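Local coordinates for protein pollen receptor-like kinase 3 (Arabidopsis thaliana, PDB 5WLS) that probably relays extracellular signals into pollen cells as a receptor-like kinase, through a leucine-rich-repeat ectodomain structurally similar to that of the SERK co-receptors, at residues A[11-17]-A[50-56]; A[4-8]-A[61-65]. One frame throughout, in Å; residues are numbered along the deposited sequence.

Interaction 1: residues A[11-17]-A[50-56]. With NAG (2-acetamido-2-deoxy-beta-D-glucopyranose), chain E.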
loop_
_atom_site.group_PDB
_atom_site.type_symbol
_atom_site.label_atom_id
_atom_site.label_comp_id
_atom_site.label_asym_id
_atom_site.label_seq_id
_atom_site.Cartn_x
_atom_site.Cartn_y
_atom_site.Cartn_z
ATOM N N VAL A 11 -13.762 12.017 9.121
ATOM C CA VAL A 11 -14.513 10.827 8.743
ATOM C C VAL A 11 -14.924 10.041 9.990
ATOM O O VAL A 11 -16.090 10.097 10.393
ATOM C CB VAL A 11 -13.743 9.985 7.701
ATOM C CG1 VAL A 11 -12.388 9.456 8.202
ATOM C CG2 VAL A 11 -14.633 8.869 7.221
ATOM N N ASN A 12 -13.986 9.328 10.620
ATOM C CA ASN A 12 -14.250 8.590 11.853
ATOM C C ASN A 12 -12.941 8.167 12.507
ATOM O O ASN A 12 -12.210 7.323 11.978
ATOM C CB ASN A 12 -15.132 7.364 11.589
ATOM C CG ASN A 12 -16.600 7.649 11.821
ATOM O OD1 ASN A 12 -16.967 8.307 12.795
ATOM N ND2 ASN A 12 -17.449 7.163 10.916
ATOM N N ILE A 13 -12.646 8.752 13.664
ATOM C CA ILE A 13 -11.477 8.413 14.468
ATOM C C ILE A 13 -11.961 8.026 15.861
ATOM O O ILE A 13 -12.798 8.723 16.446
ATOM C CB ILE A 13 -10.483 9.589 14.509
ATOM C CG1 ILE A 13 -9.437 9.412 15.606
ATOM C CG2 ILE A 13 -11.230 10.909 14.663
ATOM C CD1 ILE A 13 -8.419 10.533 15.635
ATOM N N THR A 14 -11.437 6.914 16.392
ATOM C CA THR A 14 -11.952 6.343 17.630
ATOM C C THR A 14 -10.949 6.267 18.774
ATOM O O THR A 14 -11.360 5.993 19.907
ATOM C CB THR A 14 -12.500 4.927 17.384
ATOM O OG1 THR A 14 -11.422 4.046 17.047
ATOM C CG2 THR A 14 -13.518 4.934 16.253
ATOM N N LYS A 15 -9.661 6.493 18.527
ATOM C CA LYS A 15 -8.653 6.469 19.587
ATOM C C LYS A 15 -7.695 7.626 19.352
ATOM O O LYS A 15 -6.932 7.610 18.388
ATOM C CB LYS A 15 -7.892 5.142 19.615
ATOM C CG LYS A 15 -8.757 3.896 19.610
ATOM C CD LYS A 15 -9.339 3.613 20.983
ATOM C CE LYS A 15 -10.356 2.484 20.925
ATOM N NZ LYS A 15 -10.922 2.178 22.268
ATOM N N GLY A 16 -7.726 8.629 20.218
ATOM C CA GLY A 16 -6.845 9.771 20.064
ATOM C C GLY A 16 -7.550 10.966 19.459
ATOM O O GLY A 16 -8.759 10.969 19.205
ATOM N N ASP A 17 -6.750 11.999 19.200
ATOM C CA ASP A 17 -7.288 13.327 18.943
ATOM C C ASP A 17 -6.666 13.986 17.720
ATOM O O ASP A 17 -5.921 13.344 16.973
ATOM C CB ASP A 17 -7.101 14.199 20.182
ATOM C CG ASP A 17 -5.687 14.150 20.717
ATOM O OD1 ASP A 17 -4.845 13.447 20.121
ATOM O OD2 ASP A 17 -5.419 14.823 21.736
ATOM N N ARG A 50 -2.402 4.199 14.589
ATOM C CA ARG A 50 -2.893 3.794 15.909
ATOM C C ARG A 50 -3.870 4.818 16.479
ATOM O O ARG A 50 -3.818 5.165 17.661
ATOM C CB ARG A 50 -1.736 3.560 16.879
ATOM C CG ARG A 50 -0.652 2.639 16.353
ATOM C CD ARG A 50 0.299 2.228 17.460
ATOM N NE ARG A 50 1.488 1.565 16.938
ATOM C CZ ARG A 50 1.624 0.253 16.782
ATOM N NH1 ARG A 50 0.639 -0.569 17.116
ATOM N NH2 ARG A 50 2.756 -0.236 16.294
ATOM N N LEU A 51 -4.773 5.309 15.635
ATOM C CA LEU A 51 -5.838 6.192 16.082
ATOM C C LEU A 51 -7.206 5.537 15.974
ATOM O O LEU A 51 -8.222 6.198 16.216
ATOM C CB LEU A 51 -5.825 7.500 15.290
ATOM C CG LEU A 51 -4.653 8.459 15.497
ATOM C CD1 LEU A 51 -4.771 9.641 14.544
ATOM C CD2 LEU A 51 -4.554 8.940 16.937
ATOM N N GLY A 52 -7.255 4.256 15.624
ATOM C CA GLY A 52 -8.533 3.594 15.479
ATOM C C GLY A 52 -9.375 4.176 14.371
ATOM O O GLY A 52 -10.606 4.196 14.488
ATOM N N LEU A 53 -8.746 4.688 13.310
ATOM C CA LEU A 53 -9.512 5.202 12.184
ATOM C C LEU A 53 -10.438 4.117 11.666
ATOM O O LEU A 53 -9.988 3.075 11.180
ATOM C CB LEU A 53 -8.587 5.699 11.069
ATOM C CG LEU A 53 -7.454 6.661 11.421
ATOM C CD1 LEU A 53 -6.629 6.983 10.190
ATOM C CD2 LEU A 53 -8.061 7.938 11.973
ATOM N N SER A 54 -11.736 4.371 11.788
ATOM C CA SER A 54 -12.762 3.393 11.483
ATOM C C SER A 54 -13.612 3.786 10.289
ATOM O O SER A 54 -14.444 2.985 9.850
ATOM C CB SER A 54 -13.668 3.183 12.706
ATOM O OG SER A 54 -14.784 2.375 12.382
ATOM N N GLY A 55 -13.426 4.983 9.758
ATOM C CA GLY A 55 -14.270 5.508 8.710
ATOM C C GLY A 55 -13.793 5.123 7.331
ATOM O O GLY A 55 -13.225 4.047 7.116
ATOM N N THR A 56 -14.036 6.017 6.382
ATOM C CA THR A 56 -13.773 5.793 4.971
ATOM C C THR A 56 -12.846 6.884 4.453
ATOM O O THR A 56 -13.027 8.065 4.760
ATOM C CB THR A 56 -15.084 5.785 4.177
ATOM O OG1 THR A 56 -15.805 4.580 4.462
ATOM C CG2 THR A 56 -14.812 5.850 2.684
HETATM C C1 NAG E . -18.885 7.341 10.949
HETATM C C2 NAG E . -19.622 6.139 10.377
HETATM C C3 NAG E . -21.106 6.458 10.254
HETATM C C4 NAG E . -21.659 6.889 11.606
HETATM C C5 NAG E . -20.827 8.034 12.189
HETATM C C6 NAG E . -21.226 8.394 13.601
HETATM C C7 NAG E . -18.165 4.763 8.967
HETATM C C8 NAG E . -17.698 4.474 7.573
HETATM N N2 NAG E . -19.070 5.740 9.093
HETATM O O3 NAG E . -21.806 5.315 9.773
HETATM O O4 NAG E . -23.010 7.314 11.469
HETATM O O5 NAG E . -19.436 7.672 12.234
HETATM O O6 NAG E . -20.096 8.734 14.392
HETATM O O7 NAG E . -17.744 4.140 9.937
#

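Interaction 2: residues A[4-8]-A[61-65]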
loop_
_atom_site.group_PDB
_atom_site.type_symbol
_atom_site.label_atom_id
_atom_site.label_comp_id
_atom_site.label_asym_id
_atom_site.label_seq_id
_atom_site.Cartn_x
_atom_site.Cartn_y
_atom_site.Cartn_z
ATOM N N LEU A 4 -8.962 20.615 3.022
ATOM C CA LEU A 4 -9.060 19.270 2.467
ATOM C C LEU A 4 -8.492 18.233 3.422
ATOM O O LEU A 4 -9.047 17.131 3.557
ATOM C CB LEU A 4 -8.327 19.231 1.132
ATOM C CG LEU A 4 -6.821 19.493 1.190
ATOM C CD1 LEU A 4 -6.294 19.310 -0.145
ATOM C CD2 LEU A 4 -6.393 20.846 1.673
ATOM N N VAL A 5 -7.365 18.568 4.049
ATOM C CA VAL A 5 -6.803 17.762 5.121
ATOM C C VAL A 5 -7.802 17.613 6.264
ATOM O O VAL A 5 -7.900 16.542 6.879
ATOM C CB VAL A 5 -5.468 18.382 5.562
ATOM C CG1 VAL A 5 -4.863 17.621 6.693
ATOM C CG2 VAL A 5 -4.515 18.397 4.385
ATOM N N ARG A 6 -8.589 18.660 6.553
ATOM C CA ARG A 6 -9.547 18.428 7.627
ATOM C C ARG A 6 -10.900 17.940 7.110
ATOM O O ARG A 6 -11.725 17.495 7.911
ATOM C CB ARG A 6 -9.739 19.680 8.487
ATOM C CG ARG A 6 -10.372 19.333 9.838
ATOM C CD ARG A 6 -11.505 20.237 10.262
ATOM N NE ARG A 6 -11.743 20.158 11.703
ATOM C CZ ARG A 6 -12.894 20.478 12.287
ATOM N NH1 ARG A 6 -13.915 20.899 11.555
ATOM N NH2 ARG A 6 -13.026 20.377 13.605
ATOM N N PHE A 7 -11.115 17.935 5.791
ATOM C CA PHE A 7 -12.111 17.034 5.216
ATOM C C PHE A 7 -11.739 15.602 5.540
ATOM O O PHE A 7 -12.571 14.812 5.995
ATOM C CB PHE A 7 -12.201 17.183 3.689
ATOM C CG PHE A 7 -12.744 18.499 3.198
ATOM C CD1 PHE A 7 -13.373 19.395 4.048
ATOM C CD2 PHE A 7 -12.644 18.818 1.852
ATOM C CE1 PHE A 7 -13.854 20.596 3.558
ATOM C CE2 PHE A 7 -13.132 20.009 1.361
ATOM C CZ PHE A 7 -13.740 20.899 2.215
ATOM N N LYS A 8 -10.468 15.263 5.318
ATOM C CA LYS A 8 -10.016 13.890 5.485
ATOM C C LYS A 8 -10.025 13.481 6.951
ATOM O O LYS A 8 -10.349 12.333 7.279
ATOM C CB LYS A 8 -8.620 13.736 4.885
ATOM C CG LYS A 8 -8.174 12.305 4.704
ATOM C CD LYS A 8 -7.232 11.896 5.817
ATOM C CE LYS A 8 -6.699 10.498 5.595
ATOM N NZ LYS A 8 -5.820 10.078 6.717
ATOM N N ASP A 61 -10.515 14.236 -1.587
ATOM C CA ASP A 61 -9.862 15.177 -0.682
ATOM C C ASP A 61 -8.347 15.147 -0.855
ATOM O O ASP A 61 -7.697 16.199 -0.892
ATOM C CB ASP A 61 -10.237 14.867 0.768
ATOM C CG ASP A 61 -11.710 15.089 1.048
ATOM O OD1 ASP A 61 -12.328 15.930 0.363
ATOM O OD2 ASP A 61 -12.247 14.428 1.960
ATOM N N LEU A 62 -7.765 13.950 -0.967
ATOM C CA LEU A 62 -6.314 13.843 -1.085
ATOM C C LEU A 62 -5.811 14.265 -2.459
ATOM O O LEU A 62 -4.622 14.572 -2.599
ATOM C CB LEU A 62 -5.855 12.413 -0.790
ATOM C CG LEU A 62 -6.251 11.753 0.533
ATOM C CD1 LEU A 62 -5.690 10.338 0.598
ATOM C CD2 LEU A 62 -5.789 12.574 1.729
ATOM N N LYS A 63 -6.679 14.287 -3.474
ATOM C CA LYS A 63 -6.275 14.783 -4.784
ATOM C C LYS A 63 -6.024 16.282 -4.781
ATOM O O LYS A 63 -5.300 16.778 -5.651
ATOM C CB LYS A 63 -7.335 14.449 -5.836
ATOM C CG LYS A 63 -7.247 13.038 -6.393
ATOM C CD LYS A 63 -8.491 12.684 -7.192
ATOM C CE LYS A 63 -8.445 13.294 -8.587
ATOM N NZ LYS A 63 -9.580 12.831 -9.435
ATOM N N ASP A 64 -6.598 17.011 -3.826
ATOM C CA ASP A 64 -6.402 18.451 -3.747
ATOM C C ASP A 64 -5.080 18.833 -3.080
ATOM O O ASP A 64 -4.829 20.027 -2.884
ATOM C CB ASP A 64 -7.582 19.096 -3.014
ATOM C CG ASP A 64 -8.897 18.912 -3.730
ATOM O OD1 ASP A 64 -8.891 18.754 -4.968
ATOM O OD2 ASP A 64 -9.942 18.917 -3.042
ATOM N N LEU A 65 -4.233 17.851 -2.730
ATOM C CA LEU A 65 -2.843 18.072 -2.343
ATOM C C LEU A 65 -1.951 17.698 -3.513
ATOM O O LEU A 65 -1.697 16.504 -3.738
ATOM C CB LEU A 65 -2.472 17.249 -1.104
ATOM C CG LEU A 65 -3.390 17.306 0.107
ATOM C CD1 LEU A 65 -3.003 16.273 1.154
ATOM C CD2 LEU A 65 -3.087 18.707 0.666
#

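Interaction 1: residues A[11-17]-A[50-56]
Two short polar links lead this antiparallel pairing of loops: K15 N gives a hydrogen bond to L51 O at 2.7 Å, and the hydroxyl T14 OG1 gives one to G52 O, also at 2.7 Å. T14 N reaches L51 O at 3.3 Å and, weakly, G52 O at 3.4 Å. Farther along, N12 O collects S54 N at 3.0 Å and, weakly, G55 N at 3.4 Å, with L53 CA adding a CH...O contact to N12 O at 3.4 Å. N76 OD1, outside the two segments, accepts hydrogen bonds from L51 N and L53 N, in the manner of an LRR asparagine ladder; L53, S54 and G55 supply the LSG of the repeat consensus.

Apolar contacts fill in between: I13 CD1 meets L51 CD1 at 3.9 Å, I13 CB meets L53 CD2 at 3.9 Å, and V11 CG2 lies 3.7 Å from G55 CA. Glycines permit this closeness. A CB on G52 would collide with T14 OG1 and K15 CG, one on G55 with V11 CG2 and N12 CB, and one on G16 with L51 CD2.

N12, I13 and T14 form an N-x-T glycosylation sequon, and N12 ND2 is bonded to NAG C1 at 1.4 Å. The sugar leans over the partner loop: NAG C8, the acetyl methyl, lies 3.8 Å from G55 CA and 3.6 Å from T56 OG1. Five of the six hydrogen bonds run between backbone atoms, so the N-terminal cap pairs with the first repeat largely through main-chain geometry, with apolar side chains packed alongside.

Interaction 2: residues A[4-8]-A[61-65]
L4 projects from helix 3-9 over D61 and L65: L4 CD1 comes within 3.4 Å of L65 CD2 and 3.5 Å of D61 O. It is the most covered residue of the contact, and V5 backs it from the same helix, V5 CG2 touching L65 CD2 at 4.0 Å. One turn onward, K8 lays its aliphatic part against the other segment, K8 CG standing 3.8 Å from L62 CD2 while its amino end leads away.

D61 fits against the helix surface beside these leucines. D61 OD2 is 3.3 Å from F7 CB, and D61 OD1 lies at the edge of the F7 ring, near its plane. No hydrogen bond crosses the interface: K8 N, 3.9 Å from D61 OD2, is already spent on L4 O at 2.9 Å within its own helix. Side-chain fit therefore holds the two segments together, over 359 Å² of buried surface.

The pairing sets the helix of the N-terminal LRR cap beside the helical segment of the first repeat. Both rest on strand 42-47, where K8 and L62 share I46 and L65 covers V43, while V5 turns to W21 and W32 of the cap. The two helices so cover strand 42-47 near the antiparallel end of the LRR sheet, where it pairs with strand 35-38.

How the interactions relate
From the N terminus the chain enters helix 3-9, whose residues 4-8 form the first half of interaction 2, and runs almost directly into 11-17, the first half of interaction 1. It then passes through the rest of the cap, including the C28-C37 disulfide, and forms strands 35-38 and 42-47 before 50-56 closes the inner loop. Helix 59-63 and the turn after it close the outer one, so interaction 1 lies within the span of interaction 2 and the two do not cross. Their centres lie about 16 Å apart. One ties cap to first repeat at the glycosylated surface, the other through helices resting on strand 42-47.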